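Local coordinates for protein MccF (Escherichia coli, PDB 4IIY) that probably acts as a serine-type hydrolase of the peptidase S66 family, providing self-immunity against the antibiotic microcin C7, at residues G92-R97 with L126-Y131; E103-Y106 with C112-S115; A152-Y155 with G159-T162. The protein carries 1 engineered substitution. One frame throughout, in Å; residues are numbered along the deposited sequence.

Contact 1 (G92-R97 with L126-Y131)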
# COMPACT_ATOMS: atom_id res chain seq x y z
N GLY B 92 15.26 -12.20 9.31
CA GLY B 92 16.56 -11.62 9.60
C GLY B 92 16.61 -10.19 9.11
O GLY B 92 15.60 -9.67 8.61
N THR B 93 17.77 -9.55 9.24
CA THR B 93 17.91 -8.18 8.78
C THR B 93 17.75 -8.11 7.26
O THR B 93 17.82 -9.12 6.58
CB THR B 93 19.28 -7.58 9.15
OG1 THR B 93 20.29 -8.29 8.43
CG2 THR B 93 19.54 -7.68 10.66
N ILE B 94 17.56 -6.91 6.74
CA ILE B 94 17.52 -6.71 5.30
C ILE B 94 18.72 -7.35 4.60
O ILE B 94 18.58 -8.13 3.65
CB ILE B 94 17.42 -5.20 4.97
CG1 ILE B 94 16.11 -4.64 5.51
CG2 ILE B 94 17.55 -4.98 3.46
CD1 ILE B 94 16.02 -3.13 5.42
N LYS B 95 19.92 -7.05 5.10
CA LYS B 95 21.12 -7.60 4.49
C LYS B 95 21.26 -9.11 4.64
O LYS B 95 21.71 -9.78 3.70
CB LYS B 95 22.36 -6.88 5.02
CG LYS B 95 22.44 -5.47 4.47
CD LYS B 95 23.60 -4.70 5.05
CE LYS B 95 23.68 -3.32 4.43
NZ LYS B 95 24.73 -2.49 5.06
N GLU B 96 20.86 -9.65 5.78
CA GLU B 96 20.88 -11.10 5.98
C GLU B 96 19.99 -11.79 4.94
O GLU B 96 20.35 -12.83 4.37
CB GLU B 96 20.42 -11.48 7.39
CG GLU B 96 21.47 -11.26 8.48
CD GLU B 96 20.96 -11.62 9.87
OE1 GLU B 96 19.80 -11.31 10.21
OE2 GLU B 96 21.72 -12.25 10.63
N ARG B 97 18.81 -11.22 4.71
CA ARG B 97 17.86 -11.82 3.77
C ARG B 97 18.38 -11.74 2.34
O ARG B 97 18.24 -12.69 1.56
CB ARG B 97 16.48 -11.20 3.93
CG ARG B 97 15.78 -11.66 5.22
CD ARG B 97 14.45 -10.97 5.40
NE ARG B 97 14.61 -9.60 5.89
CZ ARG B 97 13.89 -8.56 5.48
NH1 ARG B 97 12.96 -8.69 4.53
NH2 ARG B 97 14.12 -7.36 6.01
N LEU B 126 15.88 -5.44 -2.47
CA LEU B 126 16.20 -5.16 -3.86
C LEU B 126 17.52 -4.43 -4.15
O LEU B 126 18.19 -4.77 -5.11
CB LEU B 126 15.00 -4.50 -4.57
CG LEU B 126 13.80 -5.44 -4.74
CD1 LEU B 126 12.57 -4.67 -5.19
CD2 LEU B 126 14.12 -6.56 -5.72
N PRO B 127 17.91 -3.46 -3.31
CA PRO B 127 19.20 -2.81 -3.58
C PRO B 127 20.41 -3.74 -3.39
O PRO B 127 21.51 -3.37 -3.82
CB PRO B 127 19.25 -1.68 -2.56
CG PRO B 127 17.82 -1.43 -2.18
CD PRO B 127 17.19 -2.80 -2.21
N PHE B 128 20.21 -4.91 -2.80
CA PHE B 128 21.31 -5.74 -2.31
C PHE B 128 21.43 -7.08 -3.03
O PHE B 128 22.33 -7.88 -2.73
CB PHE B 128 21.16 -5.97 -0.80
CG PHE B 128 21.04 -4.70 -0.02
CD1 PHE B 128 22.16 -3.89 0.17
CD2 PHE B 128 19.82 -4.28 0.49
CE1 PHE B 128 22.06 -2.69 0.87
CE2 PHE B 128 19.71 -3.09 1.20
CZ PHE B 128 20.84 -2.30 1.39
N LEU B 129 20.54 -7.35 -3.98
CA LEU B 129 20.62 -8.60 -4.73
C LEU B 129 21.75 -8.54 -5.75
O LEU B 129 22.05 -7.48 -6.30
CB LEU B 129 19.31 -8.93 -5.44
CG LEU B 129 18.08 -9.10 -4.56
CD1 LEU B 129 16.92 -9.59 -5.42
CD2 LEU B 129 18.37 -10.09 -3.44
N ASP B 130 22.35 -9.69 -6.02
CA ASP B 130 23.47 -9.75 -6.95
C ASP B 130 22.94 -9.98 -8.36
O ASP B 130 22.90 -11.11 -8.85
CB ASP B 130 24.44 -10.85 -6.54
CG ASP B 130 25.78 -10.75 -7.25
OD1 ASP B 130 25.83 -10.14 -8.34
OD2 ASP B 130 26.77 -11.30 -6.71
N TYR B 131 22.52 -8.89 -9.01
CA TYR B 131 21.90 -8.99 -10.33
C TYR B 131 22.86 -9.55 -11.37
O TYR B 131 22.45 -10.31 -12.24
CB TYR B 131 21.30 -7.64 -10.77
CG TYR B 131 20.22 -7.23 -9.81
CD1 TYR B 131 19.01 -7.90 -9.79
CD2 TYR B 131 20.41 -6.22 -8.89
CE1 TYR B 131 18.01 -7.57 -8.90
CE2 TYR B 131 19.42 -5.87 -7.98
CZ TYR B 131 18.22 -6.56 -7.99
OH TYR B 131 17.22 -6.24 -7.09

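Contact 2 (E103-Y106 with C112-S115)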
# COMPACT_ATOMS: atom_id res chain seq x y z
N GLU B 103 23.18 -16.35 -1.93
CA GLU B 103 23.92 -17.60 -1.74
C GLU B 103 23.31 -18.75 -2.53
O GLU B 103 24.02 -19.64 -2.98
CB GLU B 103 24.02 -17.94 -0.25
CG GLU B 103 25.02 -17.06 0.48
CD GLU B 103 25.12 -17.39 1.95
OE1 GLU B 103 24.38 -18.28 2.41
OE2 GLU B 103 25.94 -16.76 2.65
N LEU B 104 22.00 -18.73 -2.73
CA LEU B 104 21.37 -19.74 -3.56
C LEU B 104 21.70 -19.51 -5.03
O LEU B 104 21.93 -20.47 -5.77
CB LEU B 104 19.85 -19.77 -3.33
CG LEU B 104 19.41 -20.08 -1.90
CD1 LEU B 104 17.89 -20.02 -1.80
CD2 LEU B 104 19.92 -21.43 -1.42
N VAL B 105 21.74 -18.25 -5.46
CA VAL B 105 22.13 -17.93 -6.83
C VAL B 105 23.55 -18.43 -7.13
O VAL B 105 23.83 -18.86 -8.25
CB VAL B 105 22.02 -16.41 -7.11
CG1 VAL B 105 22.55 -16.08 -8.50
CG2 VAL B 105 20.57 -15.94 -6.94
N TYR B 106 24.42 -18.38 -6.12
CA TYR B 106 25.83 -18.75 -6.31
C TYR B 106 26.05 -20.26 -6.37
O TYR B 106 27.13 -20.72 -6.72
CB TYR B 106 26.68 -18.20 -5.16
CG TYR B 106 26.67 -16.70 -4.99
CD1 TYR B 106 26.44 -15.85 -6.06
CD2 TYR B 106 26.89 -16.14 -3.74
CE1 TYR B 106 26.43 -14.47 -5.89
CE2 TYR B 106 26.88 -14.77 -3.56
CZ TYR B 106 26.65 -13.94 -4.64
OH TYR B 106 26.64 -12.58 -4.47
N CYS B 112 16.29 -24.43 -9.23
CA CYS B 112 15.10 -23.66 -8.88
C CYS B 112 15.28 -23.05 -7.50
O CYS B 112 15.67 -23.75 -6.56
CB CYS B 112 13.86 -24.56 -8.91
SG CYS B 112 12.32 -23.82 -8.30
N ILE B 113 15.02 -21.75 -7.40
CA ILE B 113 15.04 -21.02 -6.14
C ILE B 113 13.60 -20.67 -5.79
O ILE B 113 12.93 -19.93 -6.52
CB ILE B 113 15.90 -19.74 -6.26
CG1 ILE B 113 17.37 -20.13 -6.51
CG2 ILE B 113 15.78 -18.88 -5.01
CD1 ILE B 113 18.28 -18.94 -6.75
N MET B 114 13.12 -21.24 -4.68
CA MET B 114 11.71 -21.20 -4.30
C MET B 114 11.51 -20.49 -2.96
O MET B 114 12.19 -20.79 -1.98
CB MET B 114 11.18 -22.64 -4.19
CG MET B 114 9.73 -22.76 -3.74
SD MET B 114 9.17 -24.48 -3.61
CE MET B 114 9.09 -24.93 -5.35
N SER B 115 10.58 -19.55 -2.92
CA SER B 115 10.22 -18.89 -1.68
C SER B 115 9.62 -19.88 -0.69
O SER B 115 8.85 -20.75 -1.09
CB SER B 115 9.20 -17.80 -2.00
OG SER B 115 8.71 -17.20 -0.83

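Contact 3 (A152-Y155 with G159-T162)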
# COMPACT_ATOMS: atom_id res chain seq x y z
N ALA B 152 9.23 -9.31 -9.74
CA ALA B 152 9.13 -8.15 -10.62
C ALA B 152 10.46 -7.38 -10.67
O ALA B 152 10.89 -6.94 -11.74
CB ALA B 152 8.00 -7.24 -10.17
N GLY B 153 11.09 -7.19 -9.52
CA GLY B 153 12.34 -6.45 -9.46
C GLY B 153 13.46 -7.13 -10.23
O GLY B 153 14.24 -6.47 -10.93
N ILE B 154 13.56 -8.45 -10.12
CA ILE B 154 14.56 -9.20 -10.86
C ILE B 154 14.30 -9.10 -12.36
O ILE B 154 15.23 -8.90 -13.15
CB ILE B 154 14.63 -10.67 -10.38
CG1 ILE B 154 15.25 -10.72 -8.98
CG2 ILE B 154 15.40 -11.53 -11.36
CD1 ILE B 154 15.14 -12.06 -8.29
N TYR B 155 13.04 -9.22 -12.77
CA TYR B 155 12.71 -9.05 -14.18
C TYR B 155 13.11 -7.66 -14.68
O TYR B 155 13.71 -7.51 -15.75
CB TYR B 155 11.21 -9.30 -14.41
CG TYR B 155 10.76 -9.02 -15.82
CD1 TYR B 155 11.09 -9.87 -16.86
CD2 TYR B 155 10.02 -7.87 -16.12
CE1 TYR B 155 10.68 -9.60 -18.16
CE2 TYR B 155 9.61 -7.60 -17.41
CZ TYR B 155 9.94 -8.46 -18.43
OH TYR B 155 9.52 -8.17 -19.71
N GLY B 159 15.78 -8.87 -17.03
CA GLY B 159 15.01 -9.47 -18.10
C GLY B 159 14.74 -10.95 -17.93
O GLY B 159 14.15 -11.57 -18.82
N LEU B 160 15.15 -11.53 -16.80
CA LEU B 160 14.89 -12.94 -16.52
C LEU B 160 13.39 -13.22 -16.36
O LEU B 160 12.69 -12.50 -15.64
CB LEU B 160 15.61 -13.36 -15.25
CG LEU B 160 15.42 -14.80 -14.77
CD1 LEU B 160 15.93 -15.82 -15.80
CD2 LEU B 160 16.12 -15.00 -13.44
N ILE B 161 12.92 -14.25 -17.04
CA ILE B 161 11.54 -14.69 -16.87
C ILE B 161 11.44 -15.49 -15.57
O ILE B 161 12.01 -16.58 -15.45
CB ILE B 161 11.06 -15.52 -18.07
CG1 ILE B 161 11.18 -14.69 -19.36
CG2 ILE B 161 9.64 -16.03 -17.83
CD1 ILE B 161 10.48 -13.34 -19.29
N THR B 162 10.76 -14.89 -14.59
CA THR B 162 10.49 -15.50 -13.29
C THR B 162 9.03 -15.97 -13.23
O THR B 162 8.26 -15.73 -14.17
CB THR B 162 10.76 -14.50 -12.14
OG1 THR B 162 9.83 -13.41 -12.20
CG2 THR B 162 12.18 -13.97 -12.21

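Contact 1 (G92-R97 with L126-Y131)
F128 meets the first turn of helix 94-105 through apolar contacts alone. Two carbons of its ring, CD2 and CE2, lie against I94 CG2, which comes within 3.7 Å of F128 CE2; I94 CG1 lies beside the backbone N (chi1 -64°), which leaves CG2 anti to that N and facing the ring. The extended K95 chain passes obliquely, bringing its CE 4.0 Å from F128 CE1, while the ammonium runs on to a salt bridge with D324 of the second subunit. Within its own segment, P127 CB covers one face of the F128 ring near the rim.

Hydrogen bonds work inside each segment. The side chain of T93 takes the amide of E96 (E96 N to T93 OG1, 3.0 Å), and E96 OE1 returns the bond to T93 N at 2.9 Å with its anti lone pair. R97 NE grips G92 O at 2.9 Å from above the carbonyl plane, which ties the approach to the helix down to its first turn. In segment 126-131, Y131 OH bonds to L126 O at 2.6 Å, in the carbonyl plane and on a lone pair.

E321 of the second subunit accepts from I94 N, and R97 NH2 forms a salt bridge with E280 of the second subunit. The arrangement is a capping box starting a helix at a subunit interface, with the loop before helix 131-136 packed alongside.

Contact 2 (E103-Y106 with C112-S115)
I113 turns CG1 beside its backbone N (chi1 -65°) and keeps the chain straight beyond it (chi2 175°), which drives CD1 out from strand 110-115 toward the C-terminal part of helix 94-105. L104 answers from the helix with CG placed likewise beside its own N (chi1 -59°), and its branch comes down over the isoleucine.

The two side chains slant across each other. L104 CB lies 3.9 Å from I113 CD1, and further along the pair L104 CD1 reaches the other arm, I113 CG2, at 4.0 Å, so both branches of the isoleucine are covered by one leucine. V105 comes at about a right angle: its CG2 is 3.8 Å from I113 CD1. I113 CD1 also sits 3.8 Å from V105 N, packed against the helix backbone itself.

F49 of the neighbouring strand 45-49 touches both L104 and I113, and A133 and I134 of helix 131-136 press on V105. Strand 110-115 is thus covered on this face by the helix that leads into it, the packing of a beta-alpha-beta crossover in which strand 76-79 feeds helix 94-105 and then strand 110-115, with 45-49 between the two strands.

All three touching residues are buried and aliphatic, so the contact rests on dispersion and the exclusion of water, with shape rather than charge setting how helix and strand lie together.

Contact 3 (A152-Y155 with G159-T162)
Helix 148-158 runs out where Y155 O accepts the amide of G159 at 2.8 Å (N-H...O angle 148°), an i to i+4 bond near the end of the helix, after which G159 leaves helical geometry with a positive phi of 76° and turns the chain back past Y155.

The returning chain passes the ring of Y155. With CG anti to the backbone N (chi1 175°), the tyrosine lies beside the turn, and L160 O approaches the ring edge near its plane, 3.3 Å from Y155 CD1, in the manner of an aromatic C-H...O contact. I161 runs alongside and in the same direction, its CD1 reaching Y155 CE1 at 3.9 Å. The phenol oxygen goes further, to a hydrogen bond with R240.

This is the helix-to-strand turn of a beta-alpha-beta unit, in which strands 140-143 and 162-164 are parallel neighbours joined through helix 148-158; the loop before that helix holds A145, an engineered residue at the predicted nucleophile position.

I154 CG2 serves two partners. L160 lies beside it and points the same way, with L160 CD2 4.1 Å from I154 CG2, while T162 comes in at a slant and puts its own CG2 at 4.1 Å from the same I154 methyl. T162 OG1 bonds to L151 O, tying the segment to the helix, and I134 of helix 131-136 packs against both I154 and L160.

All three contacts belong to the N-terminal LD-carboxypeptidase region, with centres 13 to 16 Å apart. Contacts 1 and 2 share helix 94-105, at opposite ends, and along the chain contact 2 falls between the two segments of contact 1; contact 3 follows both. Y106 OH of contact 2 lies 2.6 Å from D130 OD2 of contact 1, a probable hydrogen bond, while L129 and Y131 of contact 1 pack on I154 of contact 3. Contacts 2 and 3 do not touch. Contact 2 seats helix 94-105 on strand 110-115, contact 3 leads helix 148-158 toward strand 162-164 of the same sheet, and contact 1 joins the start of helix 94-105 to a loop at the subunit interface.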